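Local structure of Cg3027-pa (Drosophila melanogaster, 2VHH) at residues Gly52-Tyr58 and Lys335-Val341; Val73-Ile78 and Ala111-Cys117; Arg94-Trp98 and Pro147-Met151. The protein probably catalyses the hydrolysis of N-carbamoyl-beta-alanine to beta-alanine, ammonia and carbon dioxide, a step of pyrimidine degradation. Residues are numbered along the deposited sequence.

Contact 1: Gly52-Tyr58 and Lys335-Val341; sequences GFDIKGY and KDGLLVV
Strands 54-58 and 337-341 run parallel, extended throughout, their axes 4.6 Å apart at closest approach and at 11°, with Asp54 opposite Gly337, Ile55 opposite Leu338, Lys56 opposite Leu339, Gly57 opposite Val340 and Tyr58 opposite Val341. Ahead of the strand, Gly52 (phi 68°, psi 38°) ends a helix in a Schellman motif. Five backbone hydrogen bonds alternate as in a regular parallel pair: Asp54 N to Asp336 O 2.9 Å, Leu338 N to Asp54 O 2.8 Å, Lys56 N to Leu338 O 3.2 Å, Val340 N to Lys56 O 2.9 Å and Tyr58 N to Val340 O 3.0 Å. Lys335 NZ adds a weak one to Gly52 O, 3.5 Å. Apolar contacts occupy both faces. On one, Ile55 CD1 (chi1 and chi2 t) meets Leu338 CD2 at 3.6 Å, and Phe53 (chi1 p) brings CE2 to 4.0 Å from Leu338 CB. On the other, Tyr58 (chi1 m) places CD1 3.7 Å from Leu339 CD1, the methyl lying at the ring edge. Asp336 salt-bridges Lys100. The pair adds an N-terminal strand, outermost in this chain's sheet, to strand 337-344 of the carbon-nitrogen hydrolase fold; helices 42-50 and 90-110 pack on the Ile55-Leu338 face, and strand 72-79 flanks 337-344 antiparallel.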
ATOM      1  N   GLY C  52       1.198  60.628  17.804  1.00 37.45           N
ATOM      2  CA  GLY C  52       2.571  60.172  17.972  1.00 36.81           C
ATOM      3  C   GLY C  52       2.861  58.755  17.516  1.00 36.49           C
ATOM      4  O   GLY C  52       3.623  58.034  18.165  1.00 36.65           O
ATOM      5  N   PHE C  53       2.250  58.348  16.407  1.00 35.91           N
ATOM      6  CA  PHE C  53       2.608  57.084  15.764  1.00 35.18           C
ATOM      7  C   PHE C  53       2.990  57.284  14.298  1.00 35.02           C
ATOM      8  O   PHE C  53       2.466  58.175  13.632  1.00 35.06           O
ATOM      9  CB  PHE C  53       1.501  56.030  15.928  1.00 34.70           C
ATOM     10  CG  PHE C  53       0.210  56.345  15.204  1.00 34.16           C
ATOM     11  CD1 PHE C  53      -0.795  57.087  15.823  1.00 33.59           C
ATOM     12  CD2 PHE C  53      -0.031  55.841  13.931  1.00 32.90           C
ATOM     13  CE1 PHE C  53      -2.006  57.347  15.166  1.00 32.56           C
ATOM     14  CE2 PHE C  53      -1.230  56.108  13.273  1.00 32.71           C
ATOM     15  CZ  PHE C  53      -2.219  56.857  13.893  1.00 32.58           C
ATOM     16  N   ASP C  54       3.914  56.457  13.816  1.00 34.81           N
ATOM     17  CA  ASP C  54       4.320  56.438  12.408  1.00 34.66           C
ATOM     18  C   ASP C  54       3.186  56.021  11.477  1.00 34.33           C
ATOM     19  O   ASP C  54       2.357  55.177  11.830  1.00 34.39           O
ATOM     20  CB  ASP C  54       5.465  55.443  12.210  1.00 34.85           C
ATOM     21  CG  ASP C  54       6.814  55.997  12.631  1.00 36.29           C
ATOM     22  OD1 ASP C  54       7.148  57.140  12.258  1.00 37.89           O
ATOM     23  OD2 ASP C  54       7.562  55.275  13.323  1.00 38.40           O
ATOM     24  N   ILE C  55       3.151  56.607  10.285  1.00 33.95           N
ATOM     25  CA  ILE C  55       2.293  56.092   9.219  1.00 33.59           C
ATOM     26  C   ILE C  55       3.076  56.069   7.906  1.00 33.72           C
ATOM     27  O   ILE C  55       3.678  57.065   7.523  1.00 33.88           O
ATOM     28  CB  ILE C  55       0.952  56.864   9.099  1.00 33.39           C
ATOM     29  CG1 ILE C  55      -0.060  56.048   8.283  1.00 33.00           C
ATOM     30  CG2 ILE C  55       1.176  58.271   8.544  1.00 33.42           C
ATOM     31  CD1 ILE C  55      -1.379  56.728   8.003  1.00 32.95           C
ATOM     32  N   LYS C  56       3.085  54.920   7.242  1.00 33.69           N
ATOM     33  CA  LYS C  56       3.867  54.730   6.021  1.00 33.97           C
ATOM     34  C   LYS C  56       3.103  53.931   4.972  1.00 33.57           C
ATOM     35  O   LYS C  56       2.563  52.868   5.262  1.00 33.59           O
ATOM     36  CB  LYS C  56       5.203  54.048   6.339  1.00 33.92           C
ATOM     37  CG  LYS C  56       6.317  55.029   6.685  1.00 35.65           C
ATOM     38  CD  LYS C  56       7.481  54.327   7.368  1.00 38.43           C
ATOM     39  CE  LYS C  56       8.454  55.323   8.014  1.00 39.81           C
ATOM     40  NZ  LYS C  56       9.347  54.639   9.008  1.00 39.94           N
ATOM     41  N   GLY C  57       3.059  54.454   3.754  1.00 33.39           N
ATOM     42  CA  GLY C  57       2.363  53.793   2.657  1.00 33.14           C
ATOM     43  C   GLY C  57       3.294  53.262   1.583  1.00 33.03           C
ATOM     44  O   GLY C  57       4.235  53.934   1.177  1.00 32.86           O
ATOM     45  N   TYR C  58       3.033  52.041   1.133  1.00 33.19           N
ATOM     46  CA  TYR C  58       3.773  51.446   0.023  1.00 33.26           C
ATOM     47  C   TYR C  58       2.818  50.770  -0.942  1.00 33.70           C
ATOM     48  O   TYR C  58       1.681  50.453  -0.597  1.00 33.48           O
ATOM     49  CB  TYR C  58       4.821  50.461   0.517  1.00 32.88           C
ATOM     50  CG  TYR C  58       5.815  51.088   1.445  1.00 32.90           C
ATOM     51  CD1 TYR C  58       5.739  50.875   2.819  1.00 32.31           C
ATOM     52  CD2 TYR C  58       6.826  51.914   0.957  1.00 33.03           C
ATOM     53  CE1 TYR C  58       6.655  51.452   3.686  1.00 32.63           C
ATOM     54  CE2 TYR C  58       7.745  52.505   1.814  1.00 32.91           C
ATOM     55  CZ  TYR C  58       7.652  52.271   3.180  1.00 33.28           C
ATOM     56  OH  TYR C  58       8.571  52.847   4.036  1.00 33.57           O
ATOM     57  N   LYS C 335       8.832  52.550  17.983  1.00 34.43           N
ATOM     58  CA  LYS C 335       7.741  53.503  17.921  1.00 34.21           C
ATOM     59  C   LYS C 335       6.485  52.800  17.387  1.00 33.67           C
ATOM     60  O   LYS C 335       6.585  51.922  16.535  1.00 33.70           O
ATOM     61  CB  LYS C 335       8.191  54.670  17.028  1.00 34.34           C
ATOM     62  CG  LYS C 335       7.294  55.889  16.889  1.00 34.59           C
ATOM     63  CD  LYS C 335       8.110  57.008  16.209  1.00 35.06           C
ATOM     64  CE  LYS C 335       7.253  58.083  15.533  1.00 36.91           C
ATOM     65  NZ  LYS C 335       6.498  58.952  16.492  1.00 37.68           N
ATOM     66  N   ASP C 336       5.316  53.168  17.913  1.00 33.03           N
ATOM     67  CA  ASP C 336       4.031  52.700  17.396  1.00 32.56           C
ATOM     68  C   ASP C 336       3.900  53.088  15.926  1.00 31.95           C
ATOM     69  O   ASP C 336       4.362  54.152  15.519  1.00 32.09           O
ATOM     70  CB  ASP C 336       2.875  53.343  18.165  1.00 32.89           C
ATOM     71  CG  ASP C 336       2.759  52.858  19.608  1.00 34.17           C
ATOM     72  OD1 ASP C 336       3.625  52.091  20.090  1.00 35.58           O
ATOM     73  OD2 ASP C 336       1.774  53.257  20.268  1.00 35.53           O
ATOM     74  N   GLY C 337       3.259  52.245  15.130  1.00 31.17           N
ATOM     75  CA  GLY C 337       3.083  52.549  13.719  1.00 30.17           C
ATOM     76  C   GLY C 337       1.901  51.896  13.036  1.00 29.65           C
ATOM     77  O   GLY C 337       1.364  50.889  13.501  1.00 29.83           O
ATOM     78  N   LEU C 338       1.494  52.494  11.926  1.00 29.04           N
ATOM     79  CA  LEU C 338       0.472  51.950  11.048  1.00 28.45           C
ATOM     80  C   LEU C 338       1.101  51.805   9.677  1.00 28.26           C
ATOM     81  O   LEU C 338       1.651  52.765   9.142  1.00 28.20           O
ATOM     82  CB  LEU C 338      -0.735  52.896  10.982  1.00 28.23           C
ATOM     83  CG  LEU C 338      -1.753  52.776   9.849  1.00 28.26           C
ATOM     84  CD1 LEU C 338      -2.542  51.485   9.937  1.00 28.56           C
ATOM     85  CD2 LEU C 338      -2.692  53.960   9.877  1.00 28.48           C
ATOM     86  N   LEU C 339       1.035  50.605   9.111  1.00 28.07           N
ATOM     87  CA  LEU C 339       1.604  50.355   7.796  1.00 27.85           C
ATOM     88  C   LEU C 339       0.486  50.137   6.792  1.00 27.84           C
ATOM     89  O   LEU C 339      -0.212  49.131   6.847  1.00 27.91           O
ATOM     90  CB  LEU C 339       2.550  49.147   7.847  1.00 27.97           C
ATOM     91  CG  LEU C 339       3.255  48.669   6.564  1.00 27.92           C
ATOM     92  CD1 LEU C 339       4.234  49.702   6.004  1.00 26.91           C
ATOM     93  CD2 LEU C 339       3.966  47.348   6.824  1.00 27.30           C
ATOM     94  N   VAL C 340       0.296  51.105   5.898  1.00 27.85           N
ATOM     95  CA  VAL C 340      -0.692  50.983   4.829  1.00 27.70           C
ATOM     96  C   VAL C 340       0.017  50.540   3.558  1.00 27.85           C
ATOM     97  O   VAL C 340       1.002  51.142   3.143  1.00 28.03           O
ATOM     98  CB  VAL C 340      -1.467  52.296   4.595  1.00 27.49           C
ATOM     99  CG1 VAL C 340      -2.452  52.136   3.468  1.00 27.10           C
ATOM    100  CG2 VAL C 340      -2.207  52.701   5.850  1.00 27.63           C
ATOM    101  N   VAL C 341      -0.472  49.465   2.959  1.00 27.95           N
ATOM    102  CA  VAL C 341       0.083  48.976   1.705  1.00 28.07           C
ATOM    103  C   VAL C 341      -1.036  48.644   0.722  1.00 28.25           C
ATOM    104  O   VAL C 341      -1.957  47.901   1.033  1.00 28.29           O
ATOM    105  CB  VAL C 341       1.073  47.788   1.913  1.00 27.75           C
ATOM    106  CG1 VAL C 341       0.577  46.879   2.981  1.00 28.19           C
ATOM    107  CG2 VAL C 341       1.284  47.006   0.632  1.00 27.29           C
TER

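Contact 2: Val73-Ile78 and Ala111-Cys117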
ATOM      1  N   VAL C  73      -6.454  46.338  -3.348  1.00 31.26           N
ATOM      2  CA  VAL C  73      -6.844  46.177  -1.956  1.00 30.69           C
ATOM      3  C   VAL C  73      -5.828  46.892  -1.074  1.00 30.47           C
ATOM      4  O   VAL C  73      -4.634  46.890  -1.371  1.00 30.65           O
ATOM      5  CB  VAL C  73      -6.991  44.652  -1.605  1.00 30.66           C
ATOM      6  CG1 VAL C  73      -6.535  44.311  -0.194  1.00 30.53           C
ATOM      7  CG2 VAL C  73      -8.419  44.195  -1.826  1.00 30.38           C
ATOM      8  N   ARG C  74      -6.309  47.517  -0.004  1.00 30.07           N
ATOM      9  CA  ARG C  74      -5.460  48.262   0.916  1.00 29.83           C
ATOM     10  C   ARG C  74      -5.473  47.606   2.300  1.00 29.55           C
ATOM     11  O   ARG C  74      -6.539  47.454   2.896  1.00 29.49           O
ATOM     12  CB  ARG C  74      -5.998  49.689   1.009  1.00 29.88           C
ATOM     13  CG  ARG C  74      -4.956  50.776   0.891  1.00 30.15           C
ATOM     14  CD  ARG C  74      -5.346  51.747  -0.217  1.00 30.80           C
ATOM     15  NE  ARG C  74      -4.873  53.102   0.039  1.00 31.36           N
ATOM     16  CZ  ARG C  74      -4.575  53.990  -0.907  1.00 31.78           C
ATOM     17  NH1 ARG C  74      -4.155  55.202  -0.563  1.00 31.89           N
ATOM     18  NH2 ARG C  74      -4.688  53.674  -2.194  1.00 31.07           N
ATOM     19  N   VAL C  75      -4.307  47.208   2.805  1.00 29.15           N
ATOM     20  CA  VAL C  75      -4.233  46.600   4.129  1.00 28.93           C
ATOM     21  C   VAL C  75      -3.483  47.496   5.114  1.00 28.87           C
ATOM     22  O   VAL C  75      -2.501  48.147   4.755  1.00 28.82           O
ATOM     23  CB  VAL C  75      -3.660  45.139   4.100  1.00 28.96           C
ATOM     24  CG1 VAL C  75      -4.086  44.410   2.833  1.00 28.28           C
ATOM     25  CG2 VAL C  75      -2.147  45.110   4.247  1.00 29.20           C
ATOM     26  N   GLY C  76      -3.977  47.544   6.347  1.00 28.77           N
ATOM     27  CA  GLY C  76      -3.355  48.316   7.413  1.00 28.69           C
ATOM     28  C   GLY C  76      -2.879  47.383   8.507  1.00 28.90           C
ATOM     29  O   GLY C  76      -3.675  46.658   9.119  1.00 29.12           O
ATOM     30  N   ALA C  77      -1.574  47.374   8.737  1.00 28.64           N
ATOM     31  CA  ALA C  77      -1.012  46.603   9.822  1.00 28.62           C
ATOM     32  C   ALA C  77      -0.720  47.551  10.985  1.00 28.79           C
ATOM     33  O   ALA C  77      -0.024  48.549  10.819  1.00 29.06           O
ATOM     34  CB  ALA C  77       0.241  45.897   9.367  1.00 28.42           C
ATOM     35  N   ILE C  78      -1.272  47.248  12.156  1.00 28.77           N
ATOM     36  CA  ILE C  78      -1.062  48.074  13.344  1.00 28.54           C
ATOM     37  C   ILE C  78      -0.094  47.409  14.340  1.00 28.62           C
ATOM     38  O   ILE C  78      -0.402  46.365  14.928  1.00 28.47           O
ATOM     39  CB  ILE C  78      -2.403  48.440  14.024  1.00 28.26           C
ATOM     40  CG1 ILE C  78      -3.224  49.357  13.116  1.00 28.41           C
ATOM     41  CG2 ILE C  78      -2.162  49.125  15.345  1.00 28.00           C
ATOM     42  CD1 ILE C  78      -4.700  49.457  13.480  1.00 27.68           C
ATOM     43  N   ALA C 111      -6.967  56.551   5.464  1.00 34.38           N
ATOM     44  CA  ALA C 111      -5.924  56.221   4.486  1.00 33.89           C
ATOM     45  C   ALA C 111      -6.481  55.325   3.381  1.00 33.63           C
ATOM     46  O   ALA C 111      -5.787  55.024   2.405  1.00 33.78           O
ATOM     47  CB  ALA C 111      -4.744  55.551   5.155  1.00 33.79           C
ATOM     48  N   GLY C 112      -7.732  54.893   3.551  1.00 33.19           N
ATOM     49  CA  GLY C 112      -8.442  54.097   2.558  1.00 32.53           C
ATOM     50  C   GLY C 112      -8.257  52.596   2.678  1.00 32.38           C
ATOM     51  O   GLY C 112      -8.414  51.883   1.692  1.00 32.63           O
ATOM     52  N   CYS C 113      -7.928  52.099   3.870  1.00 31.85           N
ATOM     53  CA  CYS C 113      -7.750  50.657   4.063  1.00 31.28           C
ATOM     54  C   CYS C 113      -9.057  49.884   3.967  1.00 30.93           C
ATOM     55  O   CYS C 113     -10.122  50.428   4.226  1.00 31.11           O
ATOM     56  CB  CYS C 113      -7.065  50.359   5.387  1.00 31.11           C
ATOM     57  SG  CYS C 113      -5.350  50.838   5.373  1.00 31.05           S
ATOM     58  N   ASN C 114      -8.947  48.616   3.580  1.00 30.30           N
ATOM     59  CA  ASN C 114     -10.078  47.710   3.457  1.00 29.47           C
ATOM     60  C   ASN C 114      -9.994  46.597   4.481  1.00 28.98           C
ATOM     61  O   ASN C 114     -11.008  46.046   4.893  1.00 29.07           O
ATOM     62  CB  ASN C 114     -10.092  47.077   2.068  1.00 29.92           C
ATOM     63  CG  ASN C 114     -10.052  48.097   0.960  1.00 29.13           C
ATOM     64  OD1 ASN C 114      -9.040  48.245   0.283  1.00 29.30           O
ATOM     65  ND2 ASN C 114     -11.146  48.804   0.775  1.00 28.49           N
ATOM     66  N   ILE C 115      -8.768  46.239   4.847  1.00 28.28           N
ATOM     67  CA  ILE C 115      -8.498  45.239   5.872  1.00 27.60           C
ATOM     68  C   ILE C 115      -7.548  45.884   6.868  1.00 27.42           C
ATOM     69  O   ILE C 115      -6.617  46.584   6.480  1.00 27.37           O
ATOM     70  CB  ILE C 115      -7.796  43.961   5.317  1.00 27.40           C
ATOM     71  CG1 ILE C 115      -8.497  43.402   4.086  1.00 26.91           C
ATOM     72  CG2 ILE C 115      -7.743  42.877   6.372  1.00 27.32           C
ATOM     73  CD1 ILE C 115      -7.565  42.677   3.147  1.00 26.42           C
ATOM     74  N   VAL C 116      -7.777  45.641   8.150  1.00 27.13           N
ATOM     75  CA  VAL C 116      -6.836  46.053   9.182  1.00 26.86           C
ATOM     76  C   VAL C 116      -6.561  44.870  10.117  1.00 26.66           C
ATOM     77  O   VAL C 116      -7.468  44.098  10.442  1.00 26.68           O
ATOM     78  CB  VAL C 116      -7.348  47.305   9.945  1.00 26.93           C
ATOM     79  CG1 VAL C 116      -6.477  47.620  11.149  1.00 26.98           C
ATOM     80  CG2 VAL C 116      -7.397  48.508   9.014  1.00 27.11           C
ATOM     81  N   CYS C 117      -5.308  44.721  10.533  1.00 26.37           N
ATOM     82  CA  CYS C 117      -4.915  43.603  11.383  1.00 26.13           C
ATOM     83  C   CYS C 117      -4.060  44.038  12.558  1.00 26.01           C
ATOM     84  O   CYS C 117      -3.244  44.932  12.427  1.00 26.10           O
ATOM     85  CB  CYS C 117      -4.152  42.573  10.566  1.00 25.94           C
ATOM     86  SG  CYS C 117      -3.602  41.144  11.515  1.00 26.32           S
TER
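Ile115 CD1 lies 3.9 Å from both Val73 CG1 and Val75 CG1, while across the sheet Ile78 CD1 closes to 3.5 Å on Val116 CG1, beneath helix 90-110. Lacking a CB, Gly76 leaves room on this second face for Cys113 SG and Val116 CG2, which a CB would crowd. The strands run parallel at 17°, 4.6 Å between axes, bonded through Gly76 N to Ile115 O (2.8 Å), Cys117 N to Gly76 O (2.9 Å) and Ile78 N to Cys117 O (3.1 Å). They are the two strands of a beta-alpha-beta crossover, and Gly112 ends the intervening helix in a Schellman motif. Between helix and strand the pairing slips by one residue, so Arg74 O accepts from both Asn114 N (2.8 Å) and Ile115 N (3.2 Å), and Asn114 OD1 stands in for a main-chain carbonyl by taking Arg74 N at 2.8 Å. At the polar edge, Arg74 NE bonds Ala111 O at 3.2 Å, NH1 reaches the same oxygen weakly at 3.4 Å, and NH2 forms a salt bridge with Glu342.

Contact 3: Arg94-Trp98 and Pro147-Met151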
ATOM      1  N   ARG C  94      -6.708  47.324  29.268  1.00 36.02           N
ATOM      2  CA  ARG C  94      -7.337  47.033  27.991  1.00 35.99           C
ATOM      3  C   ARG C  94      -7.950  48.281  27.375  1.00 36.12           C
ATOM      4  O   ARG C  94      -7.756  48.538  26.193  1.00 36.41           O
ATOM      5  CB  ARG C  94      -8.393  45.944  28.159  1.00 35.80           C
ATOM      6  CG  ARG C  94      -9.176  45.623  26.902  1.00 35.72           C
ATOM      7  CD  ARG C  94      -9.876  44.289  27.024  1.00 36.22           C
ATOM      8  NE  ARG C  94     -11.015  44.282  27.942  1.00 37.26           N
ATOM      9  CZ  ARG C  94     -11.342  43.253  28.724  1.00 38.02           C
ATOM     10  NH1 ARG C  94     -10.599  42.153  28.731  1.00 38.39           N
ATOM     11  NH2 ARG C  94     -12.402  43.322  29.518  1.00 38.55           N
ATOM     12  N   GLU C  95      -8.672  49.062  28.170  1.00 36.15           N
ATOM     13  CA  GLU C  95      -9.302  50.280  27.674  1.00 36.31           C
ATOM     14  C   GLU C  95      -8.320  51.294  27.119  1.00 35.67           C
ATOM     15  O   GLU C  95      -8.618  51.962  26.138  1.00 35.72           O
ATOM     16  CB  GLU C  95     -10.135  50.947  28.759  1.00 36.87           C
ATOM     17  CG  GLU C  95     -11.554  50.434  28.852  1.00 39.51           C
ATOM     18  CD  GLU C  95     -12.546  51.567  29.018  1.00 42.96           C
ATOM     19  OE1 GLU C  95     -12.255  52.493  29.823  1.00 43.65           O
ATOM     20  OE2 GLU C  95     -13.604  51.530  28.331  1.00 44.16           O
ATOM     21  N   ALA C  96      -7.160  51.417  27.762  1.00 34.96           N
ATOM     22  CA  ALA C  96      -6.129  52.353  27.334  1.00 34.33           C
ATOM     23  C   ALA C  96      -5.595  51.967  25.957  1.00 34.06           C
ATOM     24  O   ALA C  96      -5.344  52.833  25.104  1.00 34.14           O
ATOM     25  CB  ALA C  96      -5.004  52.395  28.355  1.00 33.80           C
ATOM     26  N   ILE C  97      -5.437  50.662  25.755  1.00 33.62           N
ATOM     27  CA  ILE C  97      -4.985  50.102  24.487  1.00 33.20           C
ATOM     28  C   ILE C  97      -6.086  50.224  23.431  1.00 33.25           C
ATOM     29  O   ILE C  97      -5.810  50.559  22.280  1.00 33.21           O
ATOM     30  CB  ILE C  97      -4.529  48.626  24.650  1.00 33.12           C
ATOM     31  CG1 ILE C  97      -3.272  48.556  25.530  1.00 33.06           C
ATOM     32  CG2 ILE C  97      -4.286  47.973  23.296  1.00 32.59           C
ATOM     33  CD1 ILE C  97      -2.767  47.142  25.831  1.00 32.93           C
ATOM     34  N   TRP C  98      -7.329  49.966  23.834  1.00 33.20           N
ATOM     35  CA  TRP C  98      -8.487  50.156  22.963  1.00 33.30           C
ATOM     36  C   TRP C  98      -8.493  51.543  22.357  1.00 33.29           C
ATOM     37  O   TRP C  98      -8.550  51.681  21.144  1.00 33.40           O
ATOM     38  CB  TRP C  98      -9.794  49.977  23.740  1.00 33.62           C
ATOM     39  CG  TRP C  98     -10.307  48.573  23.880  1.00 33.83           C
ATOM     40  CD1 TRP C  98      -9.643  47.412  23.604  1.00 33.70           C
ATOM     41  CD2 TRP C  98     -11.592  48.190  24.376  1.00 33.95           C
ATOM     42  NE1 TRP C  98     -10.443  46.329  23.879  1.00 33.54           N
ATOM     43  CE2 TRP C  98     -11.645  46.776  24.357  1.00 33.77           C
ATOM     44  CE3 TRP C  98     -12.711  48.906  24.823  1.00 33.94           C
ATOM     45  CZ2 TRP C  98     -12.772  46.059  24.776  1.00 34.04           C
ATOM     46  CZ3 TRP C  98     -13.836  48.194  25.233  1.00 33.94           C
ATOM     47  CH2 TRP C  98     -13.856  46.780  25.207  1.00 34.12           C
ATOM     48  N   PRO C 147     -16.048  41.683  24.816  1.00 34.84           N
ATOM     49  CA  PRO C 147     -16.155  43.137  24.696  1.00 34.48           C
ATOM     50  C   PRO C 147     -15.349  43.713  23.529  1.00 34.09           C
ATOM     51  O   PRO C 147     -15.777  44.687  22.907  1.00 34.16           O
ATOM     52  CB  PRO C 147     -15.575  43.630  26.029  1.00 34.56           C
ATOM     53  CG  PRO C 147     -14.797  42.456  26.576  1.00 34.49           C
ATOM     54  CD  PRO C 147     -15.585  41.284  26.155  1.00 34.44           C
ATOM     55  N   THR C 148     -14.199  43.103  23.246  1.00 33.53           N
ATOM     56  CA  THR C 148     -13.281  43.585  22.218  1.00 33.10           C
ATOM     57  C   THR C 148     -13.828  43.404  20.808  1.00 32.90           C
ATOM     58  O   THR C 148     -13.790  44.332  20.004  1.00 32.87           O
ATOM     59  CB  THR C 148     -11.896  42.926  22.346  1.00 32.99           C
ATOM     60  OG1 THR C 148     -11.389  43.163  23.661  1.00 33.15           O
ATOM     61  CG2 THR C 148     -10.922  43.509  21.353  1.00 32.79           C
ATOM     62  N   THR C 149     -14.346  42.218  20.513  1.00 32.67           N
ATOM     63  CA  THR C 149     -14.961  41.970  19.219  1.00 32.63           C
ATOM     64  C   THR C 149     -16.194  42.857  19.002  1.00 32.77           C
ATOM     65  O   THR C 149     -16.379  43.375  17.909  1.00 32.82           O
ATOM     66  CB  THR C 149     -15.280  40.460  19.003  1.00 32.73           C
ATOM     67  OG1 THR C 149     -14.057  39.712  18.965  1.00 32.43           O
ATOM     68  CG2 THR C 149     -16.026  40.224  17.688  1.00 32.46           C
ATOM     69  N   LYS C 150     -17.012  43.044  20.038  1.00 33.10           N
ATOM     70  CA  LYS C 150     -18.219  43.873  19.955  1.00 33.49           C
ATOM     71  C   LYS C 150     -17.883  45.316  19.598  1.00 33.53           C
ATOM     72  O   LYS C 150     -18.546  45.936  18.763  1.00 33.54           O
ATOM     73  CB  LYS C 150     -18.984  43.867  21.283  1.00 33.80           C
ATOM     74  CG  LYS C 150     -19.559  42.522  21.741  1.00 34.99           C
ATOM     75  CD  LYS C 150     -20.944  42.231  21.160  1.00 37.38           C
ATOM     76  CE  LYS C 150     -20.863  41.416  19.866  1.00 38.48           C
ATOM     77  NZ  LYS C 150     -22.227  40.999  19.436  1.00 39.36           N
ATOM     78  N   MET C 151     -16.851  45.845  20.245  1.00 33.49           N
ATOM     79  CA  MET C 151     -16.394  47.210  20.032  1.00 33.61           C
ATOM     80  C   MET C 151     -15.768  47.357  18.663  1.00 33.42           C
ATOM     81  O   MET C 151     -15.901  48.382  18.011  1.00 33.71           O
ATOM     82  CB  MET C 151     -15.377  47.564  21.124  1.00 33.91           C
ATOM     83  CG  MET C 151     -14.470  48.776  20.870  1.00 34.48           C
ATOM     84  SD  MET C 151     -13.070  48.371  19.809  1.00 35.84           S
ATOM     85  CE  MET C 151     -11.758  49.315  20.563  1.00 35.22           C
TER
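A single indole bridges much of the gap between two helical segments whose axes stay 12.2 Å apart: no pair of CA atoms comes closer than the 8.2 Å between Trp98 and Thr148, yet Trp98 touches three residues of the other helix. Over one face of the ring lies Met151, its CE 4.1 Å from the centroid of the five-membered ring and 26° off the normal, a CH-pi contact; its SD, 4.9 Å from the same centroid, makes this a Met-aromatic pair. The far end of the indole reaches Pro147, with Trp98 CH2 3.7 Å from Pro147 CB. At the ring edge, Trp98 NE1 gives a weak hydrogen bond to Thr148 OG1 (3.3 Å), an oxygen that also bonds Glu141. One turn before Trp98, Arg94 lays a face of its guanidinium against Pro147, NH2 to CG 3.9 Å, and places CD 3.9 Å from Thr148 OG1. Helical periodicity sets up this interface: Arg94 and Trp98 are joined by Trp98 N to Arg94 O (2.8 Å), Pro147 and Met151 by Met151 N to Pro147 O (3.1 Å), so each helix presents an i, i+4 pair, with Thr148 beside Pro147 as a further contact residue. The helices run nearly parallel, at 22°. Helix 90-110 links strands 72-79 and 115-118, and helix 147-158 lies on the path from 115-118 to 162-171, so neighbouring helices of successive crossovers meet here; Thr149 points away from the contact, packing on Val183 and Ile185 of strand 177-185.

Overall arrangement
Contacts 1 and 2 belong to one mixed sheet, their centres 11 Å apart: strands 337-344 and 72-79 pair antiparallel, with probable hydrogen bonds from Leu339 N to Ala77 O (2.9 Å) and from Val341 N to Val75 O (3.0 Å), and Val340 CG2 packs on Cys113 SG at 3.7 Å. Contact 3 lies in the helical layer, its centre about 21 Å from that of contact 1 and 19 Å from that of contact 2; nearest atoms are about 8 Å away in both cases. Helix 90-110 ties contact 2 to contact 3, connecting the strands of the one and supplying Arg94-Trp98 to the other. Such helix-covered sheets form the alpha-beta-beta-alpha sandwich of carbon-nitrogen hydrolases.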